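Local coordinates for beta-glucoside phosphorylase BglX (Unidentified, PDB 5VQE), which probably cleaves beta-glucosides with phosphate, as a family 3 glycosidase-type enzyme working through a covalent glucosyl-enzyme intermediate, at residues T287-M292 and L316-N321; R203-M208 and M239-R244; I38-W43 and K55-G60; A235-S240 and N282-T287. All coordinates share one frame; numbering follows the deposited sequence.

Interaction 1: T287-M292 and L316-N321. With G2F (2-deoxy-2-fluoro-alpha-D-glucopyranose), chain B.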
# COMPACT_ATOMS: atom_id res chain seq x y z
N THR A 287 5.44 -12.82 -6.15
CA THR A 287 5.77 -11.70 -7.00
C THR A 287 4.75 -10.58 -6.81
O THR A 287 3.64 -10.79 -6.31
CB THR A 287 5.82 -12.10 -8.48
OG1 THR A 287 4.50 -12.36 -8.98
CG2 THR A 287 6.67 -13.35 -8.70
N ASP A 288 5.16 -9.37 -7.17
CA ASP A 288 4.19 -8.33 -7.42
C ASP A 288 3.44 -8.67 -8.70
O ASP A 288 3.86 -9.53 -9.48
CB ASP A 288 4.88 -6.98 -7.53
CG ASP A 288 3.91 -5.82 -7.50
OD1 ASP A 288 2.81 -5.96 -6.88
OD2 ASP A 288 4.27 -4.79 -8.10
N ALA A 289 2.30 -8.01 -8.90
CA ALA A 289 1.39 -8.32 -10.00
C ALA A 289 2.13 -8.43 -11.33
O ALA A 289 2.85 -7.50 -11.74
CB ALA A 289 0.30 -7.24 -10.09
N THR A 290 1.94 -9.55 -12.03
CA THR A 290 2.76 -9.89 -13.19
C THR A 290 2.31 -9.21 -14.48
O THR A 290 2.99 -9.36 -15.50
CB THR A 290 2.79 -11.40 -13.43
OG1 THR A 290 1.52 -11.82 -13.95
CG2 THR A 290 3.12 -12.17 -12.15
N GLN A 291 1.19 -8.49 -14.49
CA GLN A 291 0.79 -7.80 -15.70
C GLN A 291 1.39 -6.40 -15.78
O GLN A 291 1.16 -5.69 -16.77
CB GLN A 291 -0.74 -7.73 -15.82
CG GLN A 291 -1.42 -6.57 -15.11
CD GLN A 291 -1.38 -6.68 -13.60
OE1 GLN A 291 -1.22 -7.77 -13.05
NE2 GLN A 291 -1.52 -5.54 -12.92
N MET A 292 2.17 -6.01 -14.80
CA MET A 292 2.72 -4.67 -14.80
C MET A 292 3.94 -4.59 -15.69
O MET A 292 4.66 -5.57 -15.91
CB MET A 292 3.04 -4.27 -13.38
CG MET A 292 1.75 -4.09 -12.64
SD MET A 292 1.97 -3.22 -11.14
CE MET A 292 2.92 -4.43 -10.32
N LEU A 316 3.14 -16.70 -8.23
CA LEU A 316 2.94 -15.66 -9.22
C LEU A 316 1.64 -14.94 -8.91
O LEU A 316 0.59 -15.58 -8.78
CB LEU A 316 2.88 -16.24 -10.63
CG LEU A 316 4.16 -16.89 -11.15
CD1 LEU A 316 3.86 -17.90 -12.24
CD2 LEU A 316 5.11 -15.84 -11.68
N THR A 317 1.71 -13.62 -8.80
CA THR A 317 0.54 -12.82 -8.43
C THR A 317 -0.12 -12.30 -9.70
O THR A 317 0.36 -11.36 -10.34
CB THR A 317 0.95 -11.69 -7.49
OG1 THR A 317 1.58 -12.27 -6.34
CG2 THR A 317 -0.25 -10.87 -7.04
N PHE A 318 -1.21 -12.96 -10.09
CA PHE A 318 -2.11 -12.54 -11.16
C PHE A 318 -1.61 -13.03 -12.51
O PHE A 318 -0.41 -13.23 -12.72
CB PHE A 318 -2.29 -11.02 -11.23
CG PHE A 318 -2.74 -10.40 -9.95
CD1 PHE A 318 -3.30 -11.17 -8.94
CD2 PHE A 318 -2.62 -9.03 -9.75
CE1 PHE A 318 -3.71 -10.59 -7.75
CE2 PHE A 318 -3.03 -8.44 -8.56
CZ PHE A 318 -3.59 -9.22 -7.57
N THR A 319 -2.56 -13.22 -13.43
CA THR A 319 -2.28 -13.63 -14.79
C THR A 319 -2.70 -12.52 -15.75
O THR A 319 -3.44 -11.60 -15.38
CB THR A 319 -3.02 -14.93 -15.15
OG1 THR A 319 -4.42 -14.75 -14.92
CG2 THR A 319 -2.51 -16.10 -14.32
N LEU A 320 -2.23 -12.63 -16.98
CA LEU A 320 -2.61 -11.70 -18.05
C LEU A 320 -3.69 -12.36 -18.89
O LEU A 320 -4.89 -12.12 -18.69
CB LEU A 320 -1.37 -11.33 -18.87
CG LEU A 320 -1.49 -10.32 -20.01
CD1 LEU A 320 -2.03 -9.01 -19.49
CD2 LEU A 320 -0.13 -10.14 -20.67
N ASN A 321 -3.28 -13.22 -19.83
CA ASN A 321 -4.19 -14.18 -20.43
C ASN A 321 -4.04 -15.50 -19.68
O ASN A 321 -2.95 -16.10 -19.74
CB ASN A 321 -3.87 -14.37 -21.92
CG ASN A 321 -4.85 -15.31 -22.60
OD1 ASN A 321 -4.65 -16.52 -22.62
ND2 ASN A 321 -5.92 -14.75 -23.15
C1 G2F B . 1.82 -4.99 -7.10
C2 G2F B . 1.99 -3.78 -6.12
C3 G2F B . 1.77 -4.30 -4.67
C4 G2F B . 0.38 -5.00 -4.59
C5 G2F B . 0.37 -6.16 -5.65
C6 G2F B . -1.05 -6.87 -5.67
O3 G2F B . 1.69 -3.18 -3.83
O4 G2F B . 0.29 -5.60 -3.33
O5 G2F B . 0.56 -5.60 -6.93
O6 G2F B . -2.03 -5.89 -5.83
F2 G2F B . 3.24 -3.27 -6.23

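Interaction 2: R203-M208 and M239-R244. With G2F (2-deoxy-2-fluoro-alpha-D-glucopyranose), chain B.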
# COMPACT_ATOMS: atom_id res chain seq x y z
N ARG A 203 10.64 6.68 -10.33
CA ARG A 203 9.76 6.14 -11.35
C ARG A 203 8.99 4.95 -10.81
O ARG A 203 9.35 4.33 -9.81
CB ARG A 203 10.58 5.80 -12.60
CG ARG A 203 11.24 7.05 -13.21
CD ARG A 203 12.31 6.73 -14.24
NE ARG A 203 13.39 5.92 -13.69
CZ ARG A 203 14.33 5.31 -14.42
NH1 ARG A 203 14.32 5.43 -15.74
NH2 ARG A 203 15.25 4.57 -13.83
N ASP A 204 7.89 4.64 -11.51
CA ASP A 204 6.87 3.69 -11.05
C ASP A 204 7.06 2.35 -11.75
O ASP A 204 7.01 2.28 -12.98
CB ASP A 204 5.47 4.25 -11.33
CG ASP A 204 4.36 3.31 -10.88
OD1 ASP A 204 4.64 2.21 -10.38
OD2 ASP A 204 3.17 3.68 -11.06
N GLN A 205 7.25 1.28 -10.96
CA GLN A 205 7.42 -0.06 -11.52
C GLN A 205 6.17 -0.57 -12.24
O GLN A 205 6.26 -1.57 -12.96
CB GLN A 205 7.82 -1.05 -10.43
CG GLN A 205 7.01 -0.95 -9.14
CD GLN A 205 6.87 -2.27 -8.41
OE1 GLN A 205 7.18 -3.34 -8.95
NE2 GLN A 205 6.41 -2.20 -7.16
N HIS A 206 5.03 0.09 -12.04
CA HIS A 206 3.85 -0.18 -12.85
C HIS A 206 4.11 0.13 -14.32
O HIS A 206 3.48 -0.47 -15.20
CB HIS A 206 2.65 0.64 -12.36
CG HIS A 206 2.16 0.26 -11.00
ND1 HIS A 206 2.80 0.64 -9.84
CD2 HIS A 206 1.07 -0.45 -10.61
CE1 HIS A 206 2.14 0.16 -8.79
NE2 HIS A 206 1.10 -0.51 -9.24
N LEU A 207 5.03 1.05 -14.61
CA LEU A 207 5.25 1.56 -15.96
C LEU A 207 6.61 1.20 -16.55
O LEU A 207 6.87 1.51 -17.71
CB LEU A 207 5.11 3.09 -15.96
CG LEU A 207 3.71 3.61 -15.61
CD1 LEU A 207 3.73 5.12 -15.47
CD2 LEU A 207 2.69 3.19 -16.66
N MET A 208 7.47 0.54 -15.78
CA MET A 208 8.83 0.21 -16.21
C MET A 208 9.46 -0.60 -15.09
O MET A 208 8.87 -0.75 -14.01
CB MET A 208 9.62 1.47 -16.52
CG MET A 208 9.55 2.50 -15.39
SD MET A 208 10.79 3.78 -15.54
CE MET A 208 12.24 2.80 -15.15
N MET A 239 7.01 -9.93 -0.75
CA MET A 239 6.63 -9.67 -2.14
C MET A 239 7.84 -9.15 -2.90
O MET A 239 8.38 -8.08 -2.58
CB MET A 239 5.47 -8.68 -2.23
CG MET A 239 5.00 -8.46 -3.66
SD MET A 239 3.54 -7.41 -3.80
CE MET A 239 2.27 -8.51 -3.23
N SER A 240 8.27 -9.92 -3.90
CA SER A 240 9.39 -9.54 -4.76
C SER A 240 8.86 -8.78 -5.96
O SER A 240 8.08 -9.31 -6.76
CB SER A 240 10.15 -10.79 -5.19
OG SER A 240 11.34 -10.44 -5.90
N ALA A 241 9.27 -7.53 -6.09
CA ALA A 241 8.66 -6.60 -7.03
C ALA A 241 9.56 -6.40 -8.24
O ALA A 241 10.63 -7.00 -8.36
CB ALA A 241 8.33 -5.28 -6.34
N HIS A 242 9.10 -5.54 -9.14
CA HIS A 242 9.73 -5.41 -10.46
C HIS A 242 10.76 -4.29 -10.45
O HIS A 242 10.78 -3.40 -11.30
CB HIS A 242 8.65 -5.19 -11.50
CG HIS A 242 7.46 -6.07 -11.32
ND1 HIS A 242 7.58 -7.44 -11.13
CD2 HIS A 242 6.14 -5.79 -11.25
CE1 HIS A 242 6.37 -7.96 -10.97
NE2 HIS A 242 5.48 -6.98 -11.04
N ILE A 243 11.62 -4.36 -9.44
CA ILE A 243 12.64 -3.35 -9.16
C ILE A 243 13.99 -4.03 -9.23
O ILE A 243 14.18 -5.11 -8.66
CB ILE A 243 12.43 -2.72 -7.76
CG1 ILE A 243 11.04 -2.07 -7.65
CG2 ILE A 243 13.52 -1.73 -7.46
CD1 ILE A 243 10.63 -1.72 -6.24
N ARG A 244 14.93 -3.40 -9.93
CA ARG A 244 16.30 -3.91 -10.00
C ARG A 244 17.16 -3.30 -8.91
O ARG A 244 16.92 -2.18 -8.45
CB ARG A 244 16.92 -3.61 -11.37
CG ARG A 244 16.43 -4.53 -12.46
CD ARG A 244 16.84 -4.05 -13.84
NE ARG A 244 16.02 -2.93 -14.28
CZ ARG A 244 16.22 -2.27 -15.41
NH1 ARG A 244 17.21 -2.61 -16.23
NH2 ARG A 244 15.42 -1.26 -15.74
C1 G2F B . 1.82 -4.99 -7.10
C2 G2F B . 1.99 -3.78 -6.12
C3 G2F B . 1.77 -4.30 -4.67
C4 G2F B . 0.38 -5.00 -4.59
C5 G2F B . 0.37 -6.16 -5.65
C6 G2F B . -1.05 -6.87 -5.67
O3 G2F B . 1.69 -3.18 -3.83
O4 G2F B . 0.29 -5.60 -3.33
O5 G2F B . 0.56 -5.60 -6.93
O6 G2F B . -2.03 -5.89 -5.83
F2 G2F B . 3.24 -3.27 -6.23

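Interaction 3: I38-W43 and K55-G60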
# COMPACT_ATOMS: atom_id res chain seq x y z
N ILE A 38 -0.39 -19.92 -8.49
CA ILE A 38 -1.03 -18.74 -9.08
C ILE A 38 -2.01 -18.14 -8.10
O ILE A 38 -2.86 -18.84 -7.54
CB ILE A 38 -1.74 -19.09 -10.40
CG1 ILE A 38 -0.73 -19.55 -11.45
CG2 ILE A 38 -2.52 -17.88 -10.93
CD1 ILE A 38 -1.35 -20.20 -12.68
N CYS A 39 -1.90 -16.83 -7.89
CA CYS A 39 -2.95 -16.04 -7.26
C CYS A 39 -3.73 -15.31 -8.34
O CYS A 39 -3.14 -14.61 -9.17
CB CYS A 39 -2.37 -15.04 -6.26
SG CYS A 39 -3.64 -13.99 -5.57
N GLU A 40 -5.06 -15.45 -8.31
CA GLU A 40 -5.93 -14.80 -9.28
C GLU A 40 -6.66 -13.61 -8.64
O GLU A 40 -7.14 -13.70 -7.51
CB GLU A 40 -6.96 -15.78 -9.83
CG GLU A 40 -6.43 -16.68 -10.92
CD GLU A 40 -6.09 -15.91 -12.19
OE1 GLU A 40 -6.89 -15.06 -12.62
OE2 GLU A 40 -5.00 -16.15 -12.75
N ILE A 41 -6.76 -12.52 -9.39
CA ILE A 41 -7.46 -11.33 -8.91
C ILE A 41 -8.96 -11.53 -9.07
O ILE A 41 -9.43 -12.22 -9.98
CB ILE A 41 -6.97 -10.08 -9.67
CG1 ILE A 41 -7.34 -8.81 -8.89
CG2 ILE A 41 -7.53 -10.03 -11.09
CD1 ILE A 41 -6.66 -7.56 -9.43
N ILE A 42 -9.73 -10.92 -8.17
CA ILE A 42 -11.18 -11.03 -8.19
C ILE A 42 -11.79 -9.64 -8.03
O ILE A 42 -11.39 -8.88 -7.15
CB ILE A 42 -11.69 -12.00 -7.10
CG1 ILE A 42 -11.42 -13.43 -7.58
CG2 ILE A 42 -13.17 -11.78 -6.81
CD1 ILE A 42 -11.74 -14.48 -6.59
N TRP A 43 -12.76 -9.33 -8.89
CA TRP A 43 -13.52 -8.09 -8.84
C TRP A 43 -15.00 -8.44 -8.81
O TRP A 43 -15.41 -9.54 -9.19
CB TRP A 43 -13.25 -7.16 -10.04
CG TRP A 43 -12.24 -7.66 -11.07
CD1 TRP A 43 -12.23 -8.88 -11.69
CD2 TRP A 43 -11.13 -6.93 -11.61
NE1 TRP A 43 -11.17 -8.96 -12.56
CE2 TRP A 43 -10.49 -7.77 -12.53
CE3 TRP A 43 -10.62 -5.65 -11.39
CZ2 TRP A 43 -9.35 -7.38 -13.24
CZ3 TRP A 43 -9.49 -5.26 -12.10
CH2 TRP A 43 -8.87 -6.12 -13.01
N LYS A 55 -11.54 -21.73 -14.10
CA LYS A 55 -11.89 -22.33 -15.38
C LYS A 55 -10.70 -22.97 -16.09
O LYS A 55 -10.88 -23.93 -16.85
CB LYS A 55 -12.50 -21.28 -16.32
CG LYS A 55 -13.60 -20.45 -15.70
N HIS A 56 -9.49 -22.44 -15.88
CA HIS A 56 -8.33 -22.88 -16.64
C HIS A 56 -7.32 -23.63 -15.80
O HIS A 56 -6.41 -24.25 -16.35
CB HIS A 56 -7.66 -21.66 -17.29
CG HIS A 56 -8.61 -20.82 -18.07
ND1 HIS A 56 -9.06 -21.17 -19.33
CD2 HIS A 56 -9.22 -19.64 -17.77
CE1 HIS A 56 -9.90 -20.25 -19.77
NE2 HIS A 56 -10.00 -19.31 -18.85
N PHE A 57 -7.45 -23.57 -14.48
CA PHE A 57 -6.56 -24.22 -13.53
C PHE A 57 -7.17 -24.00 -12.16
O PHE A 57 -8.13 -23.24 -12.00
CB PHE A 57 -5.14 -23.65 -13.61
CG PHE A 57 -5.09 -22.15 -13.59
CD1 PHE A 57 -4.95 -21.44 -14.76
CD2 PHE A 57 -5.19 -21.46 -12.40
CE1 PHE A 57 -4.90 -20.06 -14.76
CE2 PHE A 57 -5.14 -20.08 -12.38
CZ PHE A 57 -4.99 -19.38 -13.56
N LEU A 58 -6.59 -24.66 -11.16
CA LEU A 58 -7.07 -24.53 -9.79
C LEU A 58 -6.09 -23.67 -9.00
O LEU A 58 -5.00 -24.15 -8.64
CB LEU A 58 -7.25 -25.91 -9.15
CG LEU A 58 -8.22 -26.81 -9.94
CD1 LEU A 58 -8.30 -28.23 -9.35
CD2 LEU A 58 -9.62 -26.20 -10.06
N PRO A 59 -6.40 -22.40 -8.73
CA PRO A 59 -5.38 -21.50 -8.18
C PRO A 59 -5.09 -21.78 -6.72
O PRO A 59 -5.87 -22.40 -6.00
CB PRO A 59 -6.00 -20.11 -8.36
CG PRO A 59 -7.47 -20.35 -8.30
CD PRO A 59 -7.68 -21.71 -8.95
N GLY A 60 -3.93 -21.28 -6.28
CA GLY A 60 -3.54 -21.43 -4.89
C GLY A 60 -4.06 -20.31 -4.01
O GLY A 60 -4.14 -20.47 -2.79

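Interaction 4: A235-S240 and N282-T287. With G2F (2-deoxy-2-fluoro-alpha-D-glucopyranose), chain B.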
# COMPACT_ATOMS: atom_id res chain seq x y z
N ALA A 235 8.18 -12.14 9.85
CA ALA A 235 7.39 -11.88 8.65
C ALA A 235 7.11 -13.18 7.91
O ALA A 235 8.02 -13.96 7.61
CB ALA A 235 8.14 -10.90 7.76
N GLU A 236 5.83 -13.42 7.61
CA GLU A 236 5.42 -14.70 7.05
C GLU A 236 5.68 -14.77 5.56
O GLU A 236 6.11 -15.81 5.05
CB GLU A 236 3.94 -14.95 7.33
CG GLU A 236 3.61 -15.07 8.81
CD GLU A 236 3.29 -13.74 9.46
OE1 GLU A 236 3.38 -12.69 8.79
OE2 GLU A 236 2.94 -13.76 10.66
N THR A 237 5.42 -13.68 4.83
CA THR A 237 5.56 -13.66 3.39
C THR A 237 6.26 -12.37 2.98
O THR A 237 6.32 -11.40 3.74
CB THR A 237 4.20 -13.79 2.67
OG1 THR A 237 3.52 -12.52 2.66
CG2 THR A 237 3.31 -14.85 3.33
N LEU A 238 6.79 -12.39 1.76
CA LEU A 238 7.53 -11.28 1.19
C LEU A 238 7.15 -11.16 -0.28
O LEU A 238 6.98 -12.16 -0.97
CB LEU A 238 9.04 -11.49 1.35
CG LEU A 238 10.00 -10.51 0.69
CD1 LEU A 238 11.25 -10.36 1.54
CD2 LEU A 238 10.38 -10.97 -0.72
N MET A 239 7.01 -9.93 -0.75
CA MET A 239 6.63 -9.67 -2.14
C MET A 239 7.84 -9.15 -2.90
O MET A 239 8.38 -8.08 -2.58
CB MET A 239 5.47 -8.68 -2.23
CG MET A 239 5.00 -8.46 -3.66
SD MET A 239 3.54 -7.41 -3.80
CE MET A 239 2.27 -8.51 -3.23
N SER A 240 8.27 -9.92 -3.90
CA SER A 240 9.39 -9.54 -4.76
C SER A 240 8.86 -8.78 -5.96
O SER A 240 8.08 -9.31 -6.76
CB SER A 240 10.15 -10.79 -5.19
OG SER A 240 11.34 -10.44 -5.90
N ASN A 282 12.84 -17.61 5.37
CA ASN A 282 12.29 -18.95 5.25
C ASN A 282 10.80 -18.95 4.91
O ASN A 282 10.22 -20.02 4.76
CB ASN A 282 12.53 -19.73 6.56
CG ASN A 282 12.11 -21.18 6.47
OD1 ASN A 282 12.46 -21.88 5.52
ND2 ASN A 282 11.35 -21.64 7.46
N GLY A 283 10.19 -17.77 4.77
CA GLY A 283 8.77 -17.67 4.48
C GLY A 283 8.46 -17.72 3.00
O GLY A 283 9.29 -18.07 2.16
N LEU A 284 7.22 -17.36 2.67
CA LEU A 284 6.71 -17.43 1.31
C LEU A 284 7.10 -16.19 0.52
O LEU A 284 6.91 -15.06 0.99
CB LEU A 284 5.19 -17.58 1.34
CG LEU A 284 4.41 -18.01 0.09
CD1 LEU A 284 2.97 -18.25 0.43
CD2 LEU A 284 4.44 -16.97 -1.02
N ILE A 285 7.61 -16.39 -0.69
CA ILE A 285 7.92 -15.29 -1.61
C ILE A 285 6.88 -15.28 -2.72
O ILE A 285 6.68 -16.29 -3.41
CB ILE A 285 9.33 -15.44 -2.20
CG1 ILE A 285 10.40 -15.37 -1.12
CG2 ILE A 285 9.58 -14.35 -3.24
CD1 ILE A 285 11.80 -15.70 -1.61
N CYS A 286 6.21 -14.15 -2.90
CA CYS A 286 5.31 -13.97 -4.03
C CYS A 286 5.79 -12.80 -4.87
O CYS A 286 6.49 -11.91 -4.38
CB CYS A 286 3.86 -13.76 -3.58
SG CYS A 286 3.55 -12.23 -2.66
N THR A 287 5.44 -12.82 -6.15
CA THR A 287 5.77 -11.70 -7.00
C THR A 287 4.75 -10.58 -6.81
O THR A 287 3.64 -10.79 -6.31
CB THR A 287 5.82 -12.10 -8.48
OG1 THR A 287 4.50 -12.36 -8.98
CG2 THR A 287 6.67 -13.35 -8.70
C1 G2F B . 1.82 -4.99 -7.10
C2 G2F B . 1.99 -3.78 -6.12
C3 G2F B . 1.77 -4.30 -4.67
C4 G2F B . 0.38 -5.00 -4.59
C5 G2F B . 0.37 -6.16 -5.65
C6 G2F B . -1.05 -6.87 -5.67
O3 G2F B . 1.69 -3.18 -3.83
O4 G2F B . 0.29 -5.60 -3.33
O5 G2F B . 0.56 -5.60 -6.93
O6 G2F B . -2.03 -5.89 -5.83
F2 G2F B . 3.24 -3.27 -6.23

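Interaction 1: T287-M292 and L316-N321
The nucleophile loop of this family 3 TIM-barrel enzyme is pinned to the next strand by threonines, chiefly T287 and T317. T287 OG1 serves twice: it accepts the backbone N-H of T317 almost straight (3.1 Å from T317 N, 168°), and it donates to D288 O at 2.9 Å. Its first torsion, 71°, places OG1 between the backbone N and the carbonyl carbon, within reach of both. T317 OG1 donates to T287 O over 2.5 Å. Beyond D288, T290 N binds T317 O at 2.9 Å, while T290 OG1 donates to F318 O from above the carbonyl plane; R301 also binds that hydroxyl. A289 CB rests 3.4 Å from F318 CD2, and the same ring carries T317 CG2 over the centre of one face. An alanine at T287 would probably leave the T317 N-H without this acceptor and the D288 carbonyl without its hydroxyl donor. D288 OD1 is covalently bonded to G2F C1 (1.4 Å), and F318 CE2 lies 3.8 Å from G2F C6. That bond is consistent with D288 acting as the nucleophile of a double-displacement mechanism, the 2-fluoro group probably slowing turnover, with the backbone held at T287 before it and T290 after it.

Interaction 2: R203-M208 and M239-R244
Q205 lays its carboxamide against the turn at A241 and H242, with OE1 3.4 Å from A241 CB and close to the CB, CG and CD2 of H242. The same oxygen accepts the backbone N-H of H242 (2.9 Å from Q205 OE1 to H242 N, 156°), the donor standing 31° out of the amide carbonyl plane. In Q205, chi1 of 45° sets CG between the backbone N and the carbonyl carbon; from there the extended chain carries the amide to H242. Its other end faces the sugar: NE2 of Q205 is 3.5 Å from G2F F2. H242 is the centre of an inverse gamma turn that interrupts strand 237-244 near the active-site end of the barrel, and its imidazole is tied to S265 and to A289 O. An alanine at Q205 would probably leave the H242 N-H without this acceptor and open a gap between A241 CB and the fluorine of the sugar. Q205 also brings CD to 4.2 Å from I243 CG1. On the loop side, D204 OD1 accepts H206 N in an Asx turn, and the H206 imidazole, which lies obliquely to G2F F2, also turns ND1 to this oxygen.

Interaction 3: I38-W43 and K55-G60
I38 and F57 cross at about a right angle, the isoleucine presenting its methyl end to the flat of the phenyl ring. I38 CD1 stands 3.8 Å from the centroid of the F57 ring and only 13° off its normal, a CH-pi contact over the centre of one face. The second branch reaches the same ring nearer its rim, I38 CG2 lying 3.7 Å from F57 CE2. E40 takes a different approach. Its chain bends at chi2 (-67°), and the carboxylate arrives at the edge, with OE2 in the plane of the ring and 3.3 Å from F57 CZ, the two flat groups turned 62° against each other. An acid oxygen set there faces the weakly positive hydrogens of an aromatic rim and not the pi cloud, an arrangement likely to be mildly favourable. The same OE2 is hydrogen-bonded to T319, so this buried oxygen has a hydroxyl partner besides the ring. One ring is therefore used in two ways, its face by a hydrocarbon and its edge by an acid.

Beside it the backbones are linked: G60 N donates to I38 O at 2.9 Å, and P59 CB packs 3.5 Å from that oxygen.

The contact closes the loop that returns strand 38-42 to strand 61-64. In the parallel sheet of the TIM barrel, strand 38-42 lies between strands 61-64 and 316-317. Helix 322-335 packs over the hydrophobic part, F326 meeting the F57 ring and, together with L329, touching I38.

Interaction 4: A235-S240 and N282-T287
Two adjacent parallel strands of the catalytic barrel meet here, T237 with L284, L238 with I285, M239 with C286 and S240 with T287. A ladder of four backbone bonds joins them: L284 N to E236 O, L238 N to L284 O, C286 N to L238 O at 2.9 Å, and S240 N to C286 O, the shortest at 2.7 Å. The two strand axes are turned 29° apart.

On one face T237 and L284 lie side by side and point the same way, T237 CG2 3.9 Å from L284 CB, while the T237 hydroxyl is taken up by T190, T191 and W143. Further along that face M239 CE lies 4.0 Å from C286 SG. With CG anti to the backbone N (chi1 -176°) and the chain bent at chi3 (-74°), the M239 thioether turns its end to the ligand: CE is 3.5 Å from G2F O4, and SD is 3.7 Å from G2F C3. CE and SD thus form an apolar wall along the C3-O4 side of the sugar by contact alone, while its hydrogen bonds come from N92, R163, K193 and H194.

On the other face L238 CD2 approaches I285 CG2 at 4.3 Å, and S240 CB lies 4.1 Å from that same I285 CG2. At the start of the pair, G283 passes close to E236 O, and a CB built here would probably collide with that oxygen.

Through a connection that includes helix 268-278, packed on the L238, S240 and I285 face, the strands form a beta-alpha-beta crossover, the repeating element of a TIM barrel, with the ligand at their C-terminal ends.

Interactions 1, 2 and 4 all touch the bound sugar and interlock around it. Interaction 4 runs into interaction 1 through T287, and D288 N bonds S240 O at 2.9 Å just past the end of the paired strands. Interaction 2 leaves from the same strand 237-244 and returns to the nucleophile loop through H242 NE2, 2.8 Å from A289 O, so the residue after D288 is held by the turn that Q205 binds. Interaction 3 lies farther out, the E40 side chain about 11 Å from G2F, yet it touches interaction 1 directly: E40 OE2 is 2.6 Å from T319 OG1, and F318 N is 2.7 Å from C39 O.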